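PDB 2IT2: tRNA(Phe) 7-((3-amino-3-carboxypropyl)-4-demethylwyosine(37)-N(4))-methyltransferase 1 from Pyrococcus horikoshii, which probably methylates the N-4 position of a wyosine precursor at position 37 of tRNA(Phe), using S-adenosyl-L-methionine as methyl donor. Local coordinates for residues F7-F11 and G111-L115; S59-M63 and A90-R95; V82-L88 and L170-V174; Q98-R104 and R152-G158; R148-R152 and R183-K187. All coordinates share one frame; numbering follows the deposited sequence.

Contact 1: residues F7-F11 and G111-L115; sequences FTENF and GAKTL
Thr8 and Lys113 bring their CA atoms to within 5.2 Å of each other where the short helix 6-9 and the residue that follows strand 98-112 run close together. One hydrogen bond joins the two segments by way of a side chain: Thr8 OG1 donates to Lys113 O at 2.8 Å. The donor lies in the carbonyl plane, with a C=O...OG1 angle of 160°, and Thr8 CA adds a longer CA-H...O contact to the same oxygen. OG1 can reach it because the first torsion, chi1 -60°, sets the hydroxyl anti to the carbonyl carbon of Thr8.

Two phenylalanines flank this bond. Phe11 offers a ring face to the aliphatic stem of Lys113: CB stands 3.7 Å from the ring centroid, only 8° off the normal, in a CH-pi contact. The lysine chain then runs on, fully extended, across the ring at about a right angle and carries its ammonium end away from the contact. Phe7 CE2 lies 3.2 Å from Lys113 O, and Leu115 N sits at the ring edge, in plane, 3.8 Å from Phe7 CZ.

Around this buried joint, Phe49 meets Phe11, Tyr4 of the second subunit packs on Phe7, and Thr114, the N-cap of helix 115-127, bonds through OG1 to Asp117 N. The single hydrogen bond across the contact lies beside two rings, so one directional bond is combined with CH-pi and aromatic packing; the rings and the Lys113 stem together supply most of the surface.

Contact 2: residues S59-M63 and A90-R95; sequences SVMEM and AIKKHR
A His-carboxylate hydrogen bond, His94 to Glu62, lies at the end of helix 84-91, where that helix and the turn after it pack against strand 48-63 of the antiparallel sheet. The chain leaves the helix in a type I turn from Ile91 to His94, and this brings a ring nitrogen and the next backbone amide to the same carboxylate oxygen. His94 ND1 donates to Glu62 OE1 at 3.0 Å, arriving on the anti side and 25° out of the carboxylate plane; ring and carboxylate stand nearly perpendicular. Arg95 N, at 3.2 Å from Glu62 OE1, takes the syn lone pair along an almost straight N-H line. Ser96 N adds a weak third bond to that oxygen.

Two residues earlier in the strand the contact turns apolar. Val60 CB lies 3.9 Å from Ala90 CB. Val60 CG1 also faces Ile91 CG1, at a longer distance. Leu99, on the neighbouring strand, touches both Val60 and His94.

Arg95 turns away from Glu62 and braces the turn itself: its NH1 reaches Lys92 O at 3.1 Å, the acceptor lying in the guanidinium plane, and His94 O at 2.8 Å.

Contact 3: residues V82-L88 and L170-V174; sequences VSLYEVL and LNKIV
Leu170 meets three residues of helix 84-91, and its atoms can be followed outward one by one. CB, pointing at the other helix, lies 4.0 Å from the methyl Leu84 CD1. Chi1 at -172° sets CG anti to the backbone N, which directs it toward helix 84-91, 3.4 Å from Leu84 CD1. There the chain forks. Leu170 CD1 slides past Val87 CG1 at 4.0 Å, whereas CD2 touches two methyls about at a right angle to each other as seen from it, Leu84 CD1 and Leu88 CD2, each at 3.3 Å. These last pairs are tighter than normal van der Waals contact.

One turn further along helix 167-194, Val174 CG2 meets Val87 CG2 at 4.0 Å, and its CG1 lies near Val82 O. The short helix axes are inclined at 111°. Helix 84-91 starts with a capping box, in which Ser83 N donates to Glu86 OE1 and a weak bond runs back from Glu86 N to Ser83 OG. Phe101 of strand 98-112 touches both Val87 and Ile173.

The interface is mostly branched aliphatic chains, with Asn171 ND2 at the rim near Leu84 CD2. The two segments share no polar bond, although Val82 N bonds to Asn178 OD1 farther along helix 167-194. The contact thus depends on methyl packing, buried at Val87, Leu170 and Val174 and open toward Leu88.

Contact 4: residues Q98-R104 and R152-G158; sequences QLWFLVR and RMDVLLG
Phe101 and Val155 exchange a pair of backbone hydrogen bonds, with Phe101 N to Val155 O at 2.8 Å, and Val103 and Met153 exchange another. Leu99 N bonds to Gly158 O. Leu99 O takes a short bond from Leu157 N, 2.7 Å, and a weak one from Gly158 N.

The charged interactions gather round Asp154. Arg104 NH2 meets Asp154 OD1 at 2.6 Å, nearly along the C-O axis of that oxygen, and Arg152 NH2 makes a longer salt bridge to it (3.3 Å) whose hydrogen bond is weak. Arg152 NH2 lies over one face of the Arg104 guanidinium, the planes 50° apart; the shared carboxylate brings the two like charges together. The bend at chi2 (-68°) turns the Arg104 guanidinium to the partner strand, where NH1 bonds to Met153 O as well as to Val103 O of its own strand. Asp154 OD2 accepts from Asp154 N of the second subunit.

Strands 98-112 and 153-159 are antiparallel neighbours in the central sheet; Leu157 and Gly158 both face Leu99, a classic beta bulge.

Among apolar contacts, Leu156 CB lies over the six-membered ring of Trp100, 4.1 Å from its centroid (CH-pi). Helix 167-194 touches the face bearing Phe101, Val103 and selenomethionine Met153, where Val103 CG2 packs on Met153 CE. Leu157 CD1 touches Phe101 CB at 3.7 Å.

Contact 5: residues R148-R152 and R183-K187; sequences RSTER and RFKEK
Glu151 spreads its carboxylate between two basic side chains of the helix. Glu151 OE2 forms a salt bridge with Arg183 NH2 at 3.2 Å, and Glu151 OE1 faces Lys187 NZ at 3.3 Å in a salt bridge whose hydrogen bond is weak. In the glutamate, chi1 (-72°) sets CG against one face of the guanidinium, and the bend at chi2 (47°) turns CD and the carboxylate toward NH2, the carboxylate plane standing 34° from that of the guanidinium. The ion pair is therefore partly stacked and does not have the two-pronged, in-plane form of a classic Arg-carboxylate bridge.

Lys187 NZ has a further acceptor in Gly129 O, with which it makes a hydrogen bond, and it also lies 3.1 Å from Ser149 OG. Ser149 OG is hydrogen-bonded to Gly129 O and lies 2.9 Å from Glu151 OE1. Ser149 N is bonded to Ser105 OG.

All of this lies where the connection between strands 143-148 and 153-159, both antiparallel partners of strand 98-112, rests on the long C-terminal helix 167-194. The same helix supplies Gln180, whose NE2 bonds to Arg152 O. Thr150 O is taken by Arg152 NH2 of the second subunit, so the connection also borders the dimer interface.

Beside the ion pairs, Phe184 fits its ring edge against the connecting chain: CZ lies 3.4 Å from Glu151 O, near the ring plane, while CE1 meets Glu151 CB at 3.5 Å. Val103 and Pro106 pack on the same ring.

Contacts 2, 3 and 4 cluster at one end of the elongated chain, their centres 10 to 13 Å apart. Contact 1 lies at the other end, its centre about 38 Å from that of contact 4, although both use strand 98-112. Helix 84-91 serves contacts 2 and 3, and helix 167-194 serves contacts 3 and 5. Contacts 1 and 4 are buried; the other three are partly buried. Backbone bonding dominates between the paired strands of contact 4, methyl packing in contact 3, and charge in contact 5, near the chain centre; contact 1 combines one side-chain-to-backbone bond with aromatic packing, and in contact 2 His94 and a backbone N-H share a carboxylate. Phe184, packing on Val103 and Arg104 O, joins contact 5 to contact 4; Arg152 belongs to both ranges.

Contact 1: residues F7-F11 and G111-L115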
# COMPACT_ATOMS: atom_id res chain seq x y z
N PHE B 7 2.90 14.56 -21.38
CA PHE B 7 3.65 14.81 -20.14
C PHE B 7 5.12 15.03 -20.44
O PHE B 7 5.80 15.76 -19.72
CB PHE B 7 3.47 13.65 -19.13
CG PHE B 7 4.23 12.40 -19.48
CD1 PHE B 7 3.65 11.43 -20.28
CD2 PHE B 7 5.50 12.17 -18.97
CE1 PHE B 7 4.33 10.24 -20.57
CE2 PHE B 7 6.18 10.99 -19.25
CZ PHE B 7 5.60 10.03 -20.05
N THR B 8 5.62 14.41 -21.50
CA THR B 8 7.01 14.59 -21.88
C THR B 8 7.17 16.02 -22.43
O THR B 8 8.16 16.70 -22.18
CB THR B 8 7.44 13.58 -22.96
OG1 THR B 8 7.28 12.24 -22.48
CG2 THR B 8 8.88 13.80 -23.32
N GLU B 9 6.19 16.45 -23.21
CA GLU B 9 6.23 17.79 -23.77
C GLU B 9 6.15 18.86 -22.68
O GLU B 9 6.77 19.92 -22.78
CB GLU B 9 5.06 17.97 -24.75
CG GLU B 9 5.21 17.15 -26.02
CD GLU B 9 3.89 16.67 -26.60
OE1 GLU B 9 2.86 17.34 -26.40
OE2 GLU B 9 3.89 15.61 -27.28
N ASN B 10 5.39 18.56 -21.62
CA ASN B 10 5.20 19.47 -20.50
C ASN B 10 6.22 19.34 -19.37
O ASN B 10 6.17 20.09 -18.39
CB ASN B 10 3.80 19.27 -19.91
CG ASN B 10 2.69 19.73 -20.83
OD1 ASN B 10 2.79 20.78 -21.46
ND2 ASN B 10 1.61 18.96 -20.89
N PHE B 11 7.15 18.39 -19.49
CA PHE B 11 8.13 18.15 -18.44
C PHE B 11 8.94 19.35 -17.93
O PHE B 11 9.07 19.55 -16.72
CB PHE B 11 9.10 17.04 -18.86
CG PHE B 11 10.06 16.65 -17.78
CD1 PHE B 11 9.67 15.82 -16.73
CD2 PHE B 11 11.35 17.17 -17.77
CE1 PHE B 11 10.55 15.52 -15.71
CE2 PHE B 11 12.24 16.87 -16.75
CZ PHE B 11 11.84 16.04 -15.71
N GLY B 111 8.22 13.00 -10.40
CA GLY B 111 7.79 13.13 -11.78
C GLY B 111 8.91 12.64 -12.68
O GLY B 111 10.08 12.80 -12.34
N ALA B 112 8.57 12.03 -13.82
CA ALA B 112 9.57 11.52 -14.76
C ALA B 112 9.32 12.05 -16.16
O ALA B 112 8.18 12.24 -16.57
CB ALA B 112 9.54 9.98 -14.77
N LYS B 113 10.40 12.27 -16.91
CA LYS B 113 10.26 12.80 -18.26
C LYS B 113 9.68 11.83 -19.30
O LYS B 113 8.97 12.25 -20.22
CB LYS B 113 11.61 13.34 -18.73
CG LYS B 113 11.55 14.01 -20.09
CD LYS B 113 12.88 14.62 -20.44
CE LYS B 113 12.81 15.34 -21.77
NZ LYS B 113 14.10 16.02 -22.11
N THR B 114 9.99 10.54 -19.17
CA THR B 114 9.50 9.53 -20.11
C THR B 114 9.08 8.27 -19.37
O THR B 114 9.41 8.10 -18.20
CB THR B 114 10.58 9.13 -21.14
OG1 THR B 114 11.61 8.39 -20.48
CG2 THR B 114 11.18 10.37 -21.76
N LEU B 115 8.35 7.40 -20.06
CA LEU B 115 7.92 6.16 -19.44
C LEU B 115 9.13 5.32 -19.09
O LEU B 115 9.16 4.64 -18.06
CB LEU B 115 6.98 5.40 -20.37
CG LEU B 115 6.46 4.07 -19.82
CD1 LEU B 115 5.68 4.29 -18.51
CD2 LEU B 115 5.58 3.42 -20.89

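Contact 2: residues S59-M63 and A90-R95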
# COMPACT_ATOMS: atom_id res chain seq x y z
N SER B 59 2.46 7.38 14.81
CA SER B 59 1.40 8.24 15.28
C SER B 59 0.50 7.59 16.30
O SER B 59 0.36 6.38 16.34
CB SER B 59 0.53 8.66 14.09
OG SER B 59 1.30 9.07 12.97
N VAL B 60 -0.08 8.42 17.15
CA VAL B 60 -1.07 7.96 18.11
C VAL B 60 -2.22 8.86 17.72
O VAL B 60 -2.15 10.08 17.87
CB VAL B 60 -0.68 8.24 19.56
CG1 VAL B 60 -1.89 8.01 20.45
CG2 VAL B 60 0.45 7.32 19.99
N MSE B 61 -3.27 8.26 17.17
CA MSE B 61 -4.40 9.05 16.72
C MSE B 61 -5.74 8.38 16.97
O MSE B 61 -5.82 7.16 17.10
CB MSE B 61 -4.23 9.37 15.23
CG MSE B 61 -4.02 8.17 14.33
SE MSE B 61 -5.67 7.32 13.81
CE MSE B 61 -5.97 8.13 12.09
N GLU B 62 -6.78 9.20 17.06
CA GLU B 62 -8.12 8.67 17.27
C GLU B 62 -9.01 8.95 16.08
O GLU B 62 -8.97 10.03 15.49
CB GLU B 62 -8.75 9.25 18.55
CG GLU B 62 -8.73 10.76 18.67
CD GLU B 62 -9.43 11.24 19.94
OE1 GLU B 62 -9.17 10.69 21.03
OE2 GLU B 62 -10.25 12.18 19.84
N MSE B 63 -9.80 7.95 15.70
CA MSE B 63 -10.70 8.07 14.57
C MSE B 63 -11.95 7.24 14.85
O MSE B 63 -11.90 6.29 15.63
CB MSE B 63 -10.01 7.61 13.29
CG MSE B 63 -9.49 6.17 13.31
SE MSE B 63 -8.44 5.76 11.74
CE MSE B 63 -7.14 4.57 12.52
N ALA B 90 0.86 11.25 24.69
CA ALA B 90 -0.15 11.35 23.65
C ALA B 90 -1.38 10.54 24.07
O ALA B 90 -2.51 11.01 23.93
CB ALA B 90 0.40 10.81 22.31
N ILE B 91 -1.15 9.34 24.59
CA ILE B 91 -2.24 8.47 25.03
C ILE B 91 -3.12 9.14 26.08
O ILE B 91 -4.33 8.95 26.10
CB ILE B 91 -1.69 7.13 25.58
CG1 ILE B 91 -1.20 6.27 24.42
CG2 ILE B 91 -2.77 6.40 26.38
CD1 ILE B 91 -0.46 5.00 24.86
N LYS B 92 -2.49 9.92 26.96
CA LYS B 92 -3.21 10.61 28.02
C LYS B 92 -4.27 11.58 27.50
O LYS B 92 -5.17 11.96 28.25
CB LYS B 92 -2.21 11.38 28.89
CG LYS B 92 -2.85 12.20 30.00
CD LYS B 92 -1.80 13.02 30.72
CE LYS B 92 -2.45 13.93 31.75
NZ LYS B 92 -1.44 14.75 32.47
N LYS B 93 -4.18 11.96 26.23
CA LYS B 93 -5.13 12.89 25.62
C LYS B 93 -6.33 12.23 24.95
O LYS B 93 -7.23 12.91 24.46
CB LYS B 93 -4.40 13.75 24.57
CG LYS B 93 -3.23 14.53 25.12
CD LYS B 93 -2.49 15.26 24.01
CE LYS B 93 -1.29 16.02 24.56
NZ LYS B 93 -0.52 16.70 23.48
N HIS B 94 -6.35 10.90 24.93
CA HIS B 94 -7.44 10.16 24.28
C HIS B 94 -8.79 10.38 24.95
O HIS B 94 -8.91 10.25 26.16
CB HIS B 94 -7.12 8.67 24.25
CG HIS B 94 -8.23 7.81 23.74
ND1 HIS B 94 -8.89 8.07 22.55
CD2 HIS B 94 -8.81 6.69 24.24
CE1 HIS B 94 -9.81 7.16 22.35
NE2 HIS B 94 -9.78 6.30 23.36
N ARG B 95 -9.81 10.68 24.14
CA ARG B 95 -11.15 10.92 24.67
C ARG B 95 -12.29 10.28 23.88
O ARG B 95 -13.30 9.87 24.46
CB ARG B 95 -11.38 12.42 24.79
CG ARG B 95 -10.49 13.06 25.82
CD ARG B 95 -10.95 12.70 27.23
NE ARG B 95 -10.18 13.42 28.24
CZ ARG B 95 -8.87 13.27 28.44
NH1 ARG B 95 -8.17 12.42 27.69
NH2 ARG B 95 -8.27 13.95 29.39

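Contact 3: residues V82-L88 and L170-V174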
# COMPACT_ATOMS: atom_id res chain seq x y z
N VAL B 82 10.61 7.00 18.75
CA VAL B 82 10.03 7.58 19.95
C VAL B 82 10.38 6.87 21.25
O VAL B 82 10.91 5.76 21.26
CB VAL B 82 8.49 7.65 19.83
CG1 VAL B 82 8.09 8.47 18.60
CG2 VAL B 82 7.91 6.24 19.73
N SER B 83 10.08 7.54 22.35
CA SER B 83 10.32 6.98 23.67
C SER B 83 8.95 6.67 24.26
O SER B 83 7.93 7.24 23.79
CB SER B 83 11.04 7.97 24.57
OG SER B 83 10.33 9.19 24.68
N LEU B 84 8.92 5.78 25.27
CA LEU B 84 7.64 5.40 25.90
C LEU B 84 6.99 6.65 26.49
O LEU B 84 5.79 6.75 26.45
CB LEU B 84 7.85 4.39 27.01
CG LEU B 84 6.79 3.43 27.54
CD1 LEU B 84 5.80 3.02 26.43
CD2 LEU B 84 7.56 2.23 28.17
N TYR B 85 7.78 7.59 27.01
CA TYR B 85 7.26 8.85 27.61
C TYR B 85 6.42 9.64 26.62
O TYR B 85 5.30 10.02 26.93
CB TYR B 85 8.41 9.75 28.11
CG TYR B 85 7.92 11.12 28.54
CD1 TYR B 85 7.25 11.29 29.75
CD2 TYR B 85 8.11 12.24 27.73
CE1 TYR B 85 6.79 12.54 30.15
CE2 TYR B 85 7.65 13.50 28.12
CZ TYR B 85 6.99 13.64 29.34
OH TYR B 85 6.54 14.88 29.74
N GLU B 86 6.99 9.89 25.45
CA GLU B 86 6.30 10.62 24.40
C GLU B 86 4.96 9.97 24.06
O GLU B 86 3.94 10.64 23.95
CB GLU B 86 7.17 10.68 23.13
CG GLU B 86 8.36 11.63 23.21
CD GLU B 86 9.19 11.66 21.94
OE1 GLU B 86 9.77 10.62 21.57
OE2 GLU B 86 9.27 12.74 21.31
N VAL B 87 4.97 8.65 23.89
CA VAL B 87 3.76 7.94 23.52
C VAL B 87 2.73 8.02 24.64
O VAL B 87 1.55 8.25 24.39
CB VAL B 87 4.08 6.46 23.16
CG1 VAL B 87 2.81 5.71 22.82
CG2 VAL B 87 5.04 6.43 21.95
N LEU B 88 3.18 7.85 25.88
CA LEU B 88 2.27 7.91 27.01
C LEU B 88 1.60 9.28 27.12
O LEU B 88 0.43 9.38 27.48
CB LEU B 88 3.02 7.60 28.30
CG LEU B 88 3.57 6.18 28.37
CD1 LEU B 88 4.56 6.07 29.51
CD2 LEU B 88 2.42 5.21 28.54
N LEU B 170 2.78 -1.97 25.61
CA LEU B 170 3.14 -0.70 24.98
C LEU B 170 4.65 -0.65 24.72
O LEU B 170 5.09 -0.15 23.68
CB LEU B 170 2.70 0.49 25.84
CG LEU B 170 2.87 1.86 25.14
CD1 LEU B 170 2.01 1.90 23.89
CD2 LEU B 170 2.47 2.97 26.09
N ASN B 171 5.45 -1.20 25.64
CA ASN B 171 6.90 -1.22 25.45
C ASN B 171 7.31 -2.07 24.24
O ASN B 171 8.21 -1.70 23.49
CB ASN B 171 7.60 -1.76 26.69
CG ASN B 171 9.09 -1.84 26.52
OD1 ASN B 171 9.69 -2.91 26.65
ND2 ASN B 171 9.72 -0.70 26.23
N LYS B 172 6.64 -3.21 24.06
CA LYS B 172 6.93 -4.08 22.92
C LYS B 172 6.51 -3.40 21.61
O LYS B 172 7.22 -3.48 20.61
CB LYS B 172 6.20 -5.42 23.06
CG LYS B 172 6.59 -6.25 24.27
CD LYS B 172 8.06 -6.65 24.22
CE LYS B 172 8.43 -7.49 25.42
NZ LYS B 172 9.88 -7.82 25.39
N ILE B 173 5.37 -2.71 21.61
CA ILE B 173 4.90 -2.02 20.41
C ILE B 173 5.87 -0.90 20.01
O ILE B 173 6.19 -0.73 18.83
CB ILE B 173 3.49 -1.40 20.65
CG1 ILE B 173 2.48 -2.53 20.83
CG2 ILE B 173 3.11 -0.46 19.51
CD1 ILE B 173 1.13 -2.06 21.37
N VAL B 174 6.34 -0.14 21.00
CA VAL B 174 7.28 0.95 20.72
C VAL B 174 8.60 0.41 20.18
O VAL B 174 9.21 1.02 19.30
CB VAL B 174 7.53 1.80 21.98
CG1 VAL B 174 8.77 2.68 21.81
CG2 VAL B 174 6.33 2.66 22.26

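Contact 4: residues Q98-R104 and R152-G158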
# COMPACT_ATOMS: atom_id res chain seq x y z
N GLN B 98 -11.83 5.35 18.24
CA GLN B 98 -10.83 4.30 18.40
C GLN B 98 -9.45 4.95 18.49
O GLN B 98 -9.12 5.83 17.69
CB GLN B 98 -10.85 3.33 17.22
CG GLN B 98 -12.22 2.76 16.89
CD GLN B 98 -12.20 1.80 15.72
OE1 GLN B 98 -11.38 1.92 14.81
NE2 GLN B 98 -13.12 0.84 15.73
N LEU B 99 -8.66 4.52 19.47
CA LEU B 99 -7.31 5.04 19.64
C LEU B 99 -6.35 4.03 18.98
O LEU B 99 -6.33 2.85 19.32
CB LEU B 99 -6.99 5.23 21.12
CG LEU B 99 -5.59 5.80 21.41
CD1 LEU B 99 -5.46 7.21 20.83
CD2 LEU B 99 -5.33 5.80 22.92
N TRP B 100 -5.58 4.51 18.01
CA TRP B 100 -4.65 3.65 17.28
C TRP B 100 -3.20 4.09 17.35
O TRP B 100 -2.90 5.29 17.41
CB TRP B 100 -5.03 3.58 15.80
CG TRP B 100 -6.29 2.80 15.50
CD1 TRP B 100 -7.58 3.27 15.52
CD2 TRP B 100 -6.38 1.41 15.19
NE1 TRP B 100 -8.46 2.25 15.26
CE2 TRP B 100 -7.75 1.10 15.06
CE3 TRP B 100 -5.43 0.39 15.03
CZ2 TRP B 100 -8.20 -0.20 14.75
CZ3 TRP B 100 -5.87 -0.90 14.73
CH2 TRP B 100 -7.25 -1.18 14.60
N PHE B 101 -2.30 3.11 17.36
CA PHE B 101 -0.88 3.39 17.31
C PHE B 101 -0.55 2.95 15.88
O PHE B 101 -0.75 1.79 15.52
CB PHE B 101 -0.11 2.54 18.34
CG PHE B 101 1.38 2.78 18.33
CD1 PHE B 101 2.18 2.15 17.38
CD2 PHE B 101 1.96 3.64 19.25
CE1 PHE B 101 3.55 2.38 17.34
CE2 PHE B 101 3.34 3.89 19.22
CZ PHE B 101 4.13 3.26 18.27
N LEU B 102 -0.07 3.88 15.06
CA LEU B 102 0.22 3.58 13.66
C LEU B 102 1.67 3.84 13.27
O LEU B 102 2.32 4.76 13.78
CB LEU B 102 -0.67 4.43 12.73
CG LEU B 102 -2.18 4.46 13.00
CD1 LEU B 102 -2.86 5.47 12.07
CD2 LEU B 102 -2.77 3.08 12.80
N VAL B 103 2.17 2.99 12.38
CA VAL B 103 3.50 3.17 11.80
C VAL B 103 3.28 3.13 10.29
O VAL B 103 2.66 2.20 9.77
CB VAL B 103 4.49 2.06 12.20
CG1 VAL B 103 5.81 2.27 11.47
CG2 VAL B 103 4.73 2.09 13.68
N ARG B 104 3.76 4.16 9.59
CA ARG B 104 3.61 4.25 8.14
C ARG B 104 4.93 4.53 7.44
O ARG B 104 5.76 5.31 7.93
CB ARG B 104 2.60 5.34 7.77
CG ARG B 104 1.19 5.03 8.21
CD ARG B 104 0.61 3.86 7.43
NE ARG B 104 -0.78 3.60 7.77
CZ ARG B 104 -1.17 2.84 8.78
NH1 ARG B 104 -0.27 2.26 9.56
NH2 ARG B 104 -2.47 2.67 9.03
N ARG B 152 4.70 -1.65 8.17
CA ARG B 152 3.66 -0.85 8.80
C ARG B 152 3.11 -1.57 10.02
O ARG B 152 3.37 -2.76 10.21
CB ARG B 152 2.52 -0.57 7.83
CG ARG B 152 1.75 -1.80 7.41
CD ARG B 152 0.62 -1.46 6.45
NE ARG B 152 -0.45 -0.71 7.10
CZ ARG B 152 -1.44 -0.10 6.45
NH1 ARG B 152 -1.50 -0.15 5.13
NH2 ARG B 152 -2.39 0.54 7.12
N MSE B 153 2.37 -0.84 10.84
CA MSE B 153 1.76 -1.40 12.03
C MSE B 153 0.49 -0.62 12.33
O MSE B 153 0.40 0.58 12.07
CB MSE B 153 2.71 -1.35 13.23
CG MSE B 153 2.13 -1.99 14.51
SE MSE B 153 3.48 -2.61 15.78
CE MSE B 153 4.77 -1.25 15.42
N ASP B 154 -0.49 -1.35 12.87
CA ASP B 154 -1.79 -0.81 13.23
C ASP B 154 -2.20 -1.55 14.49
O ASP B 154 -2.64 -2.70 14.42
CB ASP B 154 -2.82 -1.14 12.14
CG ASP B 154 -2.37 -0.73 10.76
OD1 ASP B 154 -2.39 0.47 10.45
OD2 ASP B 154 -1.99 -1.62 9.96
N VAL B 155 -2.03 -0.90 15.64
CA VAL B 155 -2.40 -1.50 16.92
C VAL B 155 -3.46 -0.66 17.64
O VAL B 155 -3.30 0.54 17.84
CB VAL B 155 -1.18 -1.65 17.84
CG1 VAL B 155 -1.63 -2.16 19.20
CG2 VAL B 155 -0.17 -2.61 17.22
N LEU B 156 -4.54 -1.32 18.02
CA LEU B 156 -5.63 -0.67 18.73
C LEU B 156 -5.21 -0.47 20.19
O LEU B 156 -4.83 -1.42 20.86
CB LEU B 156 -6.88 -1.55 18.67
CG LEU B 156 -8.14 -1.03 19.35
CD1 LEU B 156 -8.68 0.22 18.66
CD2 LEU B 156 -9.16 -2.14 19.31
N LEU B 157 -5.26 0.77 20.67
CA LEU B 157 -4.85 1.07 22.04
C LEU B 157 -6.02 1.27 23.00
O LEU B 157 -5.87 1.12 24.21
CB LEU B 157 -3.97 2.33 22.07
CG LEU B 157 -2.66 2.31 21.26
CD1 LEU B 157 -1.96 3.67 21.38
CD2 LEU B 157 -1.77 1.18 21.78
N GLY B 158 -7.18 1.60 22.45
CA GLY B 158 -8.33 1.84 23.30
C GLY B 158 -9.50 2.34 22.48
O GLY B 158 -9.39 2.46 21.27

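Contact 5: residues R148-R152 and R183-K187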
# COMPACT_ATOMS: atom_id res chain seq x y z
N ARG B 148 7.47 3.62 -2.05
CA ARG B 148 6.94 3.30 -0.74
C ARG B 148 7.40 1.91 -0.31
O ARG B 148 7.63 1.05 -1.15
CB ARG B 148 5.41 3.36 -0.82
CG ARG B 148 4.67 3.25 0.50
CD ARG B 148 3.20 3.59 0.31
NE ARG B 148 2.50 2.61 -0.52
CZ ARG B 148 2.06 1.43 -0.10
NH1 ARG B 148 2.24 1.05 1.17
NH2 ARG B 148 1.45 0.61 -0.94
N SER B 149 7.51 1.70 1.00
CA SER B 149 7.95 0.43 1.58
C SER B 149 6.74 -0.34 2.12
O SER B 149 5.65 0.23 2.27
CB SER B 149 8.97 0.67 2.70
OG SER B 149 9.70 -0.51 3.00
N THR B 150 6.94 -1.62 2.41
CA THR B 150 5.86 -2.49 2.90
C THR B 150 5.62 -2.50 4.40
O THR B 150 4.53 -2.87 4.84
CB THR B 150 6.11 -3.94 2.49
OG1 THR B 150 7.27 -4.44 3.17
CG2 THR B 150 6.32 -4.04 0.98
N GLU B 151 6.63 -2.11 5.18
CA GLU B 151 6.51 -2.11 6.64
C GLU B 151 5.44 -1.17 7.18
O GLU B 151 5.29 -0.05 6.71
CB GLU B 151 7.86 -1.75 7.28
CG GLU B 151 8.91 -2.84 7.18
CD GLU B 151 9.02 -3.43 5.78
OE1 GLU B 151 9.30 -2.66 4.83
OE2 GLU B 151 8.82 -4.65 5.63
N ARG B 152 4.70 -1.65 8.17
CA ARG B 152 3.66 -0.85 8.80
C ARG B 152 3.11 -1.57 10.02
O ARG B 152 3.37 -2.76 10.21
CB ARG B 152 2.52 -0.57 7.83
CG ARG B 152 1.75 -1.80 7.41
CD ARG B 152 0.62 -1.46 6.45
NE ARG B 152 -0.45 -0.71 7.10
CZ ARG B 152 -1.44 -0.10 6.45
NH1 ARG B 152 -1.50 -0.15 5.13
NH2 ARG B 152 -2.39 0.54 7.12
N ARG B 183 14.53 1.05 9.93
CA ARG B 183 14.62 0.45 8.60
C ARG B 183 14.25 1.46 7.51
O ARG B 183 14.89 1.51 6.47
CB ARG B 183 13.71 -0.78 8.50
CG ARG B 183 14.17 -1.96 9.32
CD ARG B 183 13.17 -3.10 9.25
NE ARG B 183 12.96 -3.57 7.88
CZ ARG B 183 12.09 -4.52 7.54
NH1 ARG B 183 11.35 -5.11 8.47
NH2 ARG B 183 11.97 -4.88 6.27
N PHE B 184 13.22 2.27 7.76
CA PHE B 184 12.82 3.28 6.79
C PHE B 184 13.97 4.25 6.54
O PHE B 184 14.29 4.58 5.39
CB PHE B 184 11.62 4.08 7.29
CG PHE B 184 10.36 3.28 7.46
CD1 PHE B 184 10.05 2.24 6.60
CD2 PHE B 184 9.45 3.62 8.46
CE1 PHE B 184 8.85 1.53 6.73
CE2 PHE B 184 8.25 2.92 8.60
CZ PHE B 184 7.95 1.88 7.73
N LYS B 185 14.60 4.70 7.62
CA LYS B 185 15.70 5.66 7.50
C LYS B 185 16.89 5.07 6.77
O LYS B 185 17.57 5.77 6.01
CB LYS B 185 16.15 6.13 8.88
CG LYS B 185 15.05 6.74 9.74
CD LYS B 185 14.32 7.85 9.02
CE LYS B 185 13.32 8.53 9.95
NZ LYS B 185 12.59 9.64 9.28
N GLU B 186 17.14 3.79 6.99
CA GLU B 186 18.25 3.09 6.34
C GLU B 186 17.99 2.99 4.85
O GLU B 186 18.89 3.22 4.04
CB GLU B 186 18.40 1.68 6.90
CG GLU B 186 18.84 1.60 8.34
CD GLU B 186 18.46 0.27 8.95
OE1 GLU B 186 18.62 -0.76 8.26
OE2 GLU B 186 18.03 0.24 10.12
N LYS B 187 16.76 2.64 4.48
CA LYS B 187 16.38 2.51 3.08
C LYS B 187 16.43 3.85 2.35
O LYS B 187 16.80 3.91 1.17
CB LYS B 187 14.97 1.90 2.97
CG LYS B 187 14.92 0.44 3.40
CD LYS B 187 13.54 -0.15 3.25
CE LYS B 187 13.57 -1.63 3.59
NZ LYS B 187 12.22 -2.23 3.44